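Local coordinates for glideosome-associated protein 50 (PDB 3TGH) that is a glideosome component thought to anchor the gliding and invasion motor of the malaria parasite to its inner membrane complex, using a purple acid phosphatase-like fold, at residues 43-48 and 82-87; 76-81 and 121-126. All coordinates share one frame; numbering follows the deposited sequence.

Contact 1. Residues 43-48 and 82-87; sequences SNFIDG and TRDWTG
At one edge of the R83 guanidinium, in its plane, lie I46 O and D47 OD1. NE of R83 donates to I46 O over only 2.6 Å, and that oxygen sits just 2° out of the guanidinium plane; the approach is in the carbonyl plane too. A second, weak bond from R83 NH2 reaches the same I46 O, while D47 OD1 stands 3.7 Å from R83 NH2 in a long salt bridge, its carboxylate turned 54° from the guanidinium. The arginine chain is bent, and the turn at chi3 (-65°) sets NE against I46 O. The other flat group, the D84 carboxylate, meets the backbone of 43-48 with both oxygens. N44 N donates to D84 OD2 at 2.8 Å and F45 N to D84 OD1 at 2.9 Å, each nearly straight and each using a syn lone pair. The same D84 OD1 lies at the edge of the F45 ring, whose plane is almost perpendicular to the carboxylate. S43 OG accepts from R83 N at 3.2 Å, and a water donates to both I46 O and R83 O, linking the two backbones. Next to them F45 to G48 form a type I beta turn, closed by G48 N to F45 O. Outside the two segments, Q92 NE2 reaches D84 OD1 and G81 N reaches D84 OD2. With N-H donors on both oxygens, the buried carboxylate is held against rotation and would be expected to remain ionised. I46 O, gripped by arginine and water, is probably polarised. The loop following strand 37-40 is thus tied to the short helix 82-85, whose T82 side chain lies beside H233, a metal ligand.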
ATOM      1  N   SER A  43       8.255  -2.660   2.643  1.00 22.82           N
ATOM      2  CA  SER A  43       9.388  -1.746   2.530  1.00 23.78           C
ATOM      3  C   SER A  43       9.619  -1.372   1.066  1.00 23.33           C
ATOM      4  O   SER A  43       9.104  -2.023   0.152  1.00 24.51           O
ATOM      5  CB  SER A  43      10.657  -2.383   3.103  1.00 23.98           C
ATOM      6  OG  SER A  43      10.564  -2.538   4.510  1.00 25.35           O
ATOM      7  N   ASN A  44      10.401  -0.326   0.856  1.00 22.56           N
ATOM      8  CA  ASN A  44      10.866   0.042  -0.476  1.00 23.24           C
ATOM      9  C   ASN A  44      12.218  -0.607  -0.754  1.00 25.53           C
ATOM     10  O   ASN A  44      12.326  -1.490  -1.608  1.00 26.11           O
ATOM     11  CB  ASN A  44      10.970   1.564  -0.617  1.00 24.50           C
ATOM     12  CG  ASN A  44       9.629   2.246  -0.589  1.00 23.00           C
ATOM     13  OD1 ASN A  44       8.681   1.808  -1.254  1.00 24.92           O
ATOM     14  ND2 ASN A  44       9.528   3.329   0.189  1.00 21.94           N
ATOM     15  N   PHE A  45      13.235  -0.189  -0.007  1.00 24.88           N
ATOM     16  CA  PHE A  45      14.585  -0.662  -0.218  1.00 26.66           C
ATOM     17  C   PHE A  45      14.949  -1.638   0.885  1.00 26.82           C
ATOM     18  O   PHE A  45      14.979  -1.279   2.062  1.00 28.00           O
ATOM     19  CB  PHE A  45      15.569   0.506  -0.244  1.00 27.54           C
ATOM     20  CG  PHE A  45      15.361   1.436  -1.399  1.00 25.36           C
ATOM     21  CD1 PHE A  45      16.009   1.224  -2.610  1.00 29.73           C
ATOM     22  CD2 PHE A  45      14.507   2.520  -1.278  1.00 23.91           C
ATOM     23  CE1 PHE A  45      15.810   2.086  -3.683  1.00 31.56           C
ATOM     24  CE2 PHE A  45      14.305   3.382  -2.348  1.00 24.58           C
ATOM     25  CZ  PHE A  45      14.957   3.169  -3.548  1.00 26.47           C
ATOM     26  N   ILE A  46      15.260  -2.868   0.493  1.00 28.32           N
ATOM     27  CA  ILE A  46      15.521  -3.930   1.454  1.00 27.97           C
ATOM     28  C   ILE A  46      16.756  -3.623   2.314  1.00 30.52           C
ATOM     29  O   ILE A  46      16.786  -3.977   3.487  1.00 31.28           O
ATOM     30  CB  ILE A  46      15.653  -5.313   0.764  1.00 28.54           C
ATOM     31  CG1 ILE A  46      14.380  -5.644  -0.035  1.00 31.85           C
ATOM     32  CG2 ILE A  46      15.954  -6.416   1.798  1.00 32.67           C
ATOM     33  CD1 ILE A  46      13.092  -5.581   0.780  1.00 31.74           C
ATOM     34  N   ASP A  47      17.757  -2.958   1.743  1.00 31.06           N
ATOM     35  CA  ASP A  47      18.939  -2.558   2.510  1.00 35.74           C
ATOM     36  C   ASP A  47      18.944  -1.066   2.857  1.00 34.95           C
ATOM     37  O   ASP A  47      19.962  -0.542   3.316  1.00 37.28           O
ATOM     38  CB  ASP A  47      20.214  -2.937   1.748  1.00 37.83           C
ATOM     39  CG  ASP A  47      20.400  -4.443   1.633  1.00 45.58           C
ATOM     40  OD1 ASP A  47      20.170  -5.168   2.631  1.00 51.80           O
ATOM     41  OD2 ASP A  47      20.788  -4.906   0.542  1.00 51.87           O
ATOM     42  N   GLY A  48      17.802  -0.398   2.676  1.00 32.52           N
ATOM     43  CA  GLY A  48      17.687   1.047   2.889  1.00 32.25           C
ATOM     44  C   GLY A  48      18.394   1.843   1.811  1.00 31.09           C
ATOM     45  O   GLY A  48      19.053   1.271   0.942  1.00 31.92           O
ATOM     46  N   THR A  82      10.070  -1.445   7.753  1.00 24.91           N
ATOM     47  CA  THR A  82      11.140  -1.501   8.744  1.00 24.13           C
ATOM     48  C   THR A  82      12.527  -1.459   8.121  1.00 26.12           C
ATOM     49  O   THR A  82      13.450  -0.921   8.721  1.00 28.68           O
ATOM     50  CB  THR A  82      11.015  -2.743   9.642  1.00 26.32           C
ATOM     51  OG1 THR A  82      10.986  -3.917   8.827  1.00 31.07           O
ATOM     52  CG2 THR A  82       9.737  -2.663  10.460  1.00 31.29           C
ATOM     53  N   ARG A  83      12.673  -2.016   6.920  1.00 25.44           N
ATOM     54  CA  ARG A  83      13.958  -2.005   6.224  1.00 27.57           C
ATOM     55  C   ARG A  83      14.392  -0.589   5.816  1.00 26.59           C
ATOM     56  O   ARG A  83      15.584  -0.296   5.761  1.00 29.37           O
ATOM     57  CB  ARG A  83      13.914  -2.891   4.974  1.00 29.38           C
ATOM     58  CG  ARG A  83      13.510  -4.349   5.213  1.00 34.55           C
ATOM     59  CD  ARG A  83      14.450  -5.103   6.137  1.00 41.78           C
ATOM     60  NE  ARG A  83      15.786  -5.263   5.561  1.00 47.45           N
ATOM     61  CZ  ARG A  83      16.706  -6.127   5.993  1.00 54.64           C
ATOM     62  NH1 ARG A  83      16.457  -6.944   7.013  1.00 57.83           N
ATOM     63  NH2 ARG A  83      17.891  -6.176   5.393  1.00 54.37           N
ATOM     64  N   ASP A  84      13.426   0.281   5.539  1.00 25.38           N
ATOM     65  CA  ASP A  84      13.725   1.661   5.160  1.00 23.22           C
ATOM     66  C   ASP A  84      14.175   2.509   6.363  1.00 24.10           C
ATOM     67  O   ASP A  84      15.026   3.412   6.237  1.00 23.76           O
ATOM     68  CB  ASP A  84      12.494   2.285   4.515  1.00 20.15           C
ATOM     69  CG  ASP A  84      12.045   1.537   3.261  1.00 21.63           C
ATOM     70  OD1 ASP A  84      12.833   1.472   2.291  1.00 24.47           O
ATOM     71  OD2 ASP A  84      10.913   1.005   3.255  1.00 23.65           O
ATOM     72  N   TRP A  85      13.576   2.235   7.519  1.00 22.52           N
ATOM     73  CA  TRP A  85      13.864   2.969   8.753  1.00 22.82           C
ATOM     74  C   TRP A  85      15.257   2.744   9.344  1.00 25.07           C
ATOM     75  O   TRP A  85      15.707   3.539  10.172  1.00 25.48           O
ATOM     76  CB  TRP A  85      12.796   2.669   9.806  1.00 22.42           C
ATOM     77  CG  TRP A  85      11.556   3.481   9.649  1.00 21.42           C
ATOM     78  CD1 TRP A  85      10.357   3.065   9.145  1.00 22.43           C
ATOM     79  CD2 TRP A  85      11.385   4.863  10.009  1.00 23.55           C
ATOM     80  NE1 TRP A  85       9.450   4.110   9.161  1.00 24.73           N
ATOM     81  CE2 TRP A  85      10.053   5.217   9.696  1.00 23.66           C
ATOM     82  CE3 TRP A  85      12.221   5.825  10.583  1.00 28.64           C
ATOM     83  CZ2 TRP A  85       9.539   6.509   9.923  1.00 26.32           C
ATOM     84  CZ3 TRP A  85      11.708   7.115  10.809  1.00 28.20           C
ATOM     85  CH2 TRP A  85      10.384   7.439  10.474  1.00 27.49           C
ATOM     86  N   THR A  86      15.936   1.675   8.933  1.00 26.41           N
ATOM     87  CA  THR A  86      17.292   1.419   9.388  1.00 29.14           C
ATOM     88  C   THR A  86      18.328   2.168   8.539  1.00 28.81           C
ATOM     89  O   THR A  86      19.509   2.145   8.855  1.00 29.80           O
ATOM     90  CB  THR A  86      17.609  -0.099   9.427  1.00 30.28           C
ATOM     91  OG1 THR A  86      17.449  -0.663   8.121  1.00 33.75           O
ATOM     92  CG2 THR A  86      16.686  -0.809  10.404  1.00 32.37           C
ATOM     93  N   GLY A  87      17.880   2.845   7.480  1.00 28.31           N
ATOM     94  CA  GLY A  87      18.761   3.682   6.663  1.00 27.36           C
ATOM     95  C   GLY A  87      18.349   5.143   6.723  1.00 27.20           C
ATOM     96  O   GLY A  87      17.829   5.611   7.734  1.00 26.27           O
TER
HETATM   97  O   HOH W   1      17.704  -2.150   5.610  1.00 33.05           O

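Contact 2. Residues 76-81 and 121-126; sequences FFTVLG and WIMPNY
F76 and F77 run parallel to W121 and I122, F76 paired with W121 and F77 with I122, and two hydrogen bonds join them: I122 N to F76 O at 2.9 Å, and T78 N to I122 O at 3.1 Å, the latter nearly along the C=O axis. On one face of the sheet, the rings of F76 and W121 are nearly parallel (18°) but displaced, with little overlap, and meet through F76 CE2 and W121 CZ3. The indole also receives T78 CG2 over one face, 4.0 Å from the centroid of its six-membered ring, in a CH-pi contact offset toward the rim. T78 OG1, anti to the backbone N (chi1 -168°), leaves CG2 between N and the carbonyl carbon, and the hydroxyl has N44 OD1 as its partner. On the opposite face F77 and I122 lie side by side: F77 CD1 touches I122 CG2 at 3.7 Å, and F77 CE1 meets I122 CD1. Further along, L80 touches two partners. Its CD1 meets both SD and CE of M123, each at 3.5 Å, the methionine bending at chi3 (79°) to set CE there; its CD2 comes to the edge of the Y126 ring, 3.4 Å from Y126 CE1. A water accepts from L80 N and donates to Y126 O, carrying the link onward where the two backbone segments have diverged. Y89 and Q92 of helix 89-97 also pack on L80. Strand 120-122 is the outermost strand at this side of a mixed sheet, and the parallel pairing continues through 75-78 to 37-40 and 4-8, as expected of the layered alpha/beta core of calcineurin-like metallophosphoesterases.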
ATOM      1  N   PHE A  76       3.317   6.705  -7.909  1.00 23.57           N
ATOM      2  CA  PHE A  76       3.819   5.566  -7.146  1.00 22.60           C
ATOM      3  C   PHE A  76       3.682   5.965  -5.672  1.00 22.06           C
ATOM      4  O   PHE A  76       4.578   6.618  -5.105  1.00 21.88           O
ATOM      5  CB  PHE A  76       5.279   5.317  -7.533  1.00 22.26           C
ATOM      6  CG  PHE A  76       5.876   4.066  -6.939  1.00 23.14           C
ATOM      7  CD1 PHE A  76       5.798   2.855  -7.614  1.00 23.49           C
ATOM      8  CD2 PHE A  76       6.577   4.117  -5.749  1.00 24.89           C
ATOM      9  CE1 PHE A  76       6.370   1.706  -7.082  1.00 23.80           C
ATOM     10  CE2 PHE A  76       7.149   2.963  -5.208  1.00 22.72           C
ATOM     11  CZ  PHE A  76       7.036   1.764  -5.877  1.00 21.31           C
ATOM     12  N   PHE A  77       2.533   5.629  -5.080  1.00 21.84           N
ATOM     13  CA  PHE A  77       2.193   6.021  -3.714  1.00 19.23           C
ATOM     14  C   PHE A  77       2.839   4.998  -2.805  1.00 21.18           C
ATOM     15  O   PHE A  77       2.451   3.821  -2.818  1.00 23.44           O
ATOM     16  CB  PHE A  77       0.684   5.990  -3.463  1.00 20.76           C
ATOM     17  CG  PHE A  77      -0.103   6.994  -4.264  1.00 20.80           C
ATOM     18  CD1 PHE A  77      -0.103   8.333  -3.912  1.00 25.25           C
ATOM     19  CD2 PHE A  77      -0.881   6.587  -5.335  1.00 22.13           C
ATOM     20  CE1 PHE A  77      -0.838   9.256  -4.648  1.00 27.26           C
ATOM     21  CE2 PHE A  77      -1.614   7.503  -6.072  1.00 24.89           C
ATOM     22  CZ  PHE A  77      -1.592   8.836  -5.727  1.00 27.69           C
ATOM     23  N   THR A  78       3.816   5.429  -2.026  1.00 19.81           N
ATOM     24  CA  THR A  78       4.547   4.490  -1.202  1.00 18.58           C
ATOM     25  C   THR A  78       4.553   4.855   0.276  1.00 20.67           C
ATOM     26  O   THR A  78       4.134   5.936   0.676  1.00 21.54           O
ATOM     27  CB  THR A  78       5.974   4.279  -1.742  1.00 21.51           C
ATOM     28  OG1 THR A  78       6.546   3.147  -1.071  1.00 21.20           O
ATOM     29  CG2 THR A  78       6.841   5.503  -1.525  1.00 22.22           C
ATOM     30  N   VAL A  79       4.963   3.882   1.087  1.00 20.24           N
ATOM     31  CA  VAL A  79       5.190   4.064   2.508  1.00 22.17           C
ATOM     32  C   VAL A  79       6.510   3.387   2.852  1.00 21.01           C
ATOM     33  O   VAL A  79       7.051   2.619   2.055  1.00 20.60           O
ATOM     34  CB  VAL A  79       4.095   3.391   3.369  1.00 21.99           C
ATOM     35  CG1 VAL A  79       2.756   4.081   3.177  1.00 25.32           C
ATOM     36  CG2 VAL A  79       3.986   1.899   3.034  1.00 25.81           C
ATOM     37  N   LEU A  80       7.009   3.678   4.044  1.00 20.86           N
ATOM     38  CA  LEU A  80       8.205   3.032   4.550  1.00 20.53           C
ATOM     39  C   LEU A  80       7.856   1.756   5.288  1.00 19.19           C
ATOM     40  O   LEU A  80       6.816   1.652   5.953  1.00 21.31           O
ATOM     41  CB  LEU A  80       8.951   3.966   5.500  1.00 23.09           C
ATOM     42  CG  LEU A  80      10.081   4.815   4.903  1.00 30.45           C
ATOM     43  CD1 LEU A  80       9.915   5.187   3.444  1.00 24.96           C
ATOM     44  CD2 LEU A  80      10.383   5.993   5.777  1.00 26.84           C
ATOM     45  N   GLY A  81       8.763   0.793   5.203  1.00 20.99           N
ATOM     46  CA  GLY A  81       8.720  -0.373   6.062  1.00 21.92           C
ATOM     47  C   GLY A  81       9.954  -0.402   6.939  1.00 22.00           C
ATOM     48  O   GLY A  81      10.792   0.506   6.899  1.00 23.08           O
ATOM     49  N   TRP A 121       7.518   9.179  -7.712  1.00 24.89           N
ATOM     50  CA  TRP A 121       7.615   8.806  -6.304  1.00 26.19           C
ATOM     51  C   TRP A 121       6.808   9.780  -5.446  1.00 26.16           C
ATOM     52  O   TRP A 121       7.096  10.973  -5.432  1.00 25.70           O
ATOM     53  CB  TRP A 121       9.094   8.833  -5.924  1.00 27.61           C
ATOM     54  CG  TRP A 121       9.450   8.363  -4.559  1.00 24.95           C
ATOM     55  CD1 TRP A 121       9.516   9.120  -3.427  1.00 26.04           C
ATOM     56  CD2 TRP A 121       9.859   7.048  -4.186  1.00 23.61           C
ATOM     57  NE1 TRP A 121       9.919   8.352  -2.366  1.00 25.00           N
ATOM     58  CE2 TRP A 121      10.141   7.077  -2.803  1.00 22.58           C
ATOM     59  CE3 TRP A 121      10.010   5.845  -4.880  1.00 23.64           C
ATOM     60  CZ2 TRP A 121      10.566   5.950  -2.105  1.00 23.32           C
ATOM     61  CZ3 TRP A 121      10.441   4.726  -4.178  1.00 23.98           C
ATOM     62  CH2 TRP A 121      10.704   4.789  -2.808  1.00 24.91           C
ATOM     63  N   ILE A 122       5.788   9.266  -4.759  1.00 25.11           N
ATOM     64  CA  ILE A 122       4.909  10.076  -3.924  1.00 23.46           C
ATOM     65  C   ILE A 122       4.930   9.541  -2.495  1.00 26.66           C
ATOM     66  O   ILE A 122       4.579   8.384  -2.246  1.00 23.22           O
ATOM     67  CB  ILE A 122       3.471  10.088  -4.458  1.00 26.76           C
ATOM     68  CG1 ILE A 122       3.443  10.679  -5.871  1.00 31.81           C
ATOM     69  CG2 ILE A 122       2.552  10.890  -3.527  1.00 27.55           C
ATOM     70  CD1 ILE A 122       2.064  10.789  -6.458  1.00 37.51           C
ATOM     71  N   MET A 123       5.380  10.383  -1.570  1.00 23.05           N
ATOM     72  CA  MET A 123       5.315  10.066  -0.139  1.00 21.49           C
ATOM     73  C   MET A 123       5.433  11.399   0.620  1.00 23.45           C
ATOM     74  O   MET A 123       6.516  11.764   1.081  1.00 25.46           O
ATOM     75  CB  MET A 123       6.414   9.080   0.276  1.00 23.43           C
ATOM     76  CG  MET A 123       6.133   8.485   1.639  1.00 22.29           C
ATOM     77  SD  MET A 123       7.357   7.276   2.189  1.00 30.62           S
ATOM     78  CE  MET A 123       8.654   8.398   2.729  1.00 29.46           C
ATOM     79  N   PRO A 124       4.320  12.146   0.719  1.00 23.46           N
ATOM     80  CA  PRO A 124       4.357  13.508   1.292  1.00 26.06           C
ATOM     81  C   PRO A 124       4.621  13.539   2.806  1.00 25.07           C
ATOM     82  O   PRO A 124       5.051  14.569   3.345  1.00 25.87           O
ATOM     83  CB  PRO A 124       2.976  14.070   0.954  1.00 28.33           C
ATOM     84  CG  PRO A 124       2.110  12.882   0.792  1.00 26.52           C
ATOM     85  CD  PRO A 124       2.971  11.779   0.260  1.00 23.55           C
ATOM     86  N   ASN A 125       4.369  12.406   3.462  1.00 21.73           N
ATOM     87  CA  ASN A 125       4.660  12.198   4.871  1.00 20.63           C
ATOM     88  C   ASN A 125       4.708  10.684   5.082  1.00 20.74           C
ATOM     89  O   ASN A 125       4.337   9.920   4.179  1.00 20.72           O
ATOM     90  CB  ASN A 125       3.590  12.843   5.756  1.00 22.44           C
ATOM     91  CG  ASN A 125       3.945  12.797   7.243  1.00 24.98           C
ATOM     92  OD1 ASN A 125       5.098  12.982   7.621  1.00 24.13           O
ATOM     93  ND2 ASN A 125       2.950  12.526   8.084  1.00 26.54           N
ATOM     94  N   TYR A 126       5.169  10.257   6.253  1.00 20.64           N
ATOM     95  CA  TYR A 126       5.259   8.830   6.572  1.00 23.27           C
ATOM     96  C   TYR A 126       3.874   8.170   6.603  1.00 22.24           C
ATOM     97  O   TYR A 126       3.761   6.970   6.358  1.00 20.82           O
ATOM     98  CB  TYR A 126       6.008   8.634   7.892  1.00 21.42           C
ATOM     99  CG  TYR A 126       7.415   9.196   7.853  1.00 24.74           C
ATOM    100  CD1 TYR A 126       8.394   8.608   7.054  1.00 24.38           C
ATOM    101  CD2 TYR A 126       7.749  10.354   8.556  1.00 25.25           C
ATOM    102  CE1 TYR A 126       9.676   9.135   6.978  1.00 27.52           C
ATOM    103  CE2 TYR A 126       9.043  10.891   8.484  1.00 25.43           C
ATOM    104  CZ  TYR A 126       9.998  10.269   7.697  1.00 27.41           C
ATOM    105  OH  TYR A 126      11.278  10.775   7.608  1.00 25.88           O
TER
HETATM  106  O   HOH W   2       5.947   5.597   5.823  1.00 17.22           O

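Contacts 1 and 2 have centres about 13 Å apart and alternate along the chain: 43-48, 76-81, 82-87, then 121-126. Segment 76-81 runs directly into 82-87, so strand 75-78 of contact 2 leads into the helix of contact 1. The two also touch in space, with N44 OD1 2.5 Å from T78 OG1 in a probable hydrogen bond and N44 ND2 packed against the W121 indole. The loop after strand 37-40 thereby meets both strand 75-78 and the edge strand 120-122. Contact 2 belongs to the buried sheet, whereas contact 1 lies nearer the surface, among the loops beside one cobalt ion.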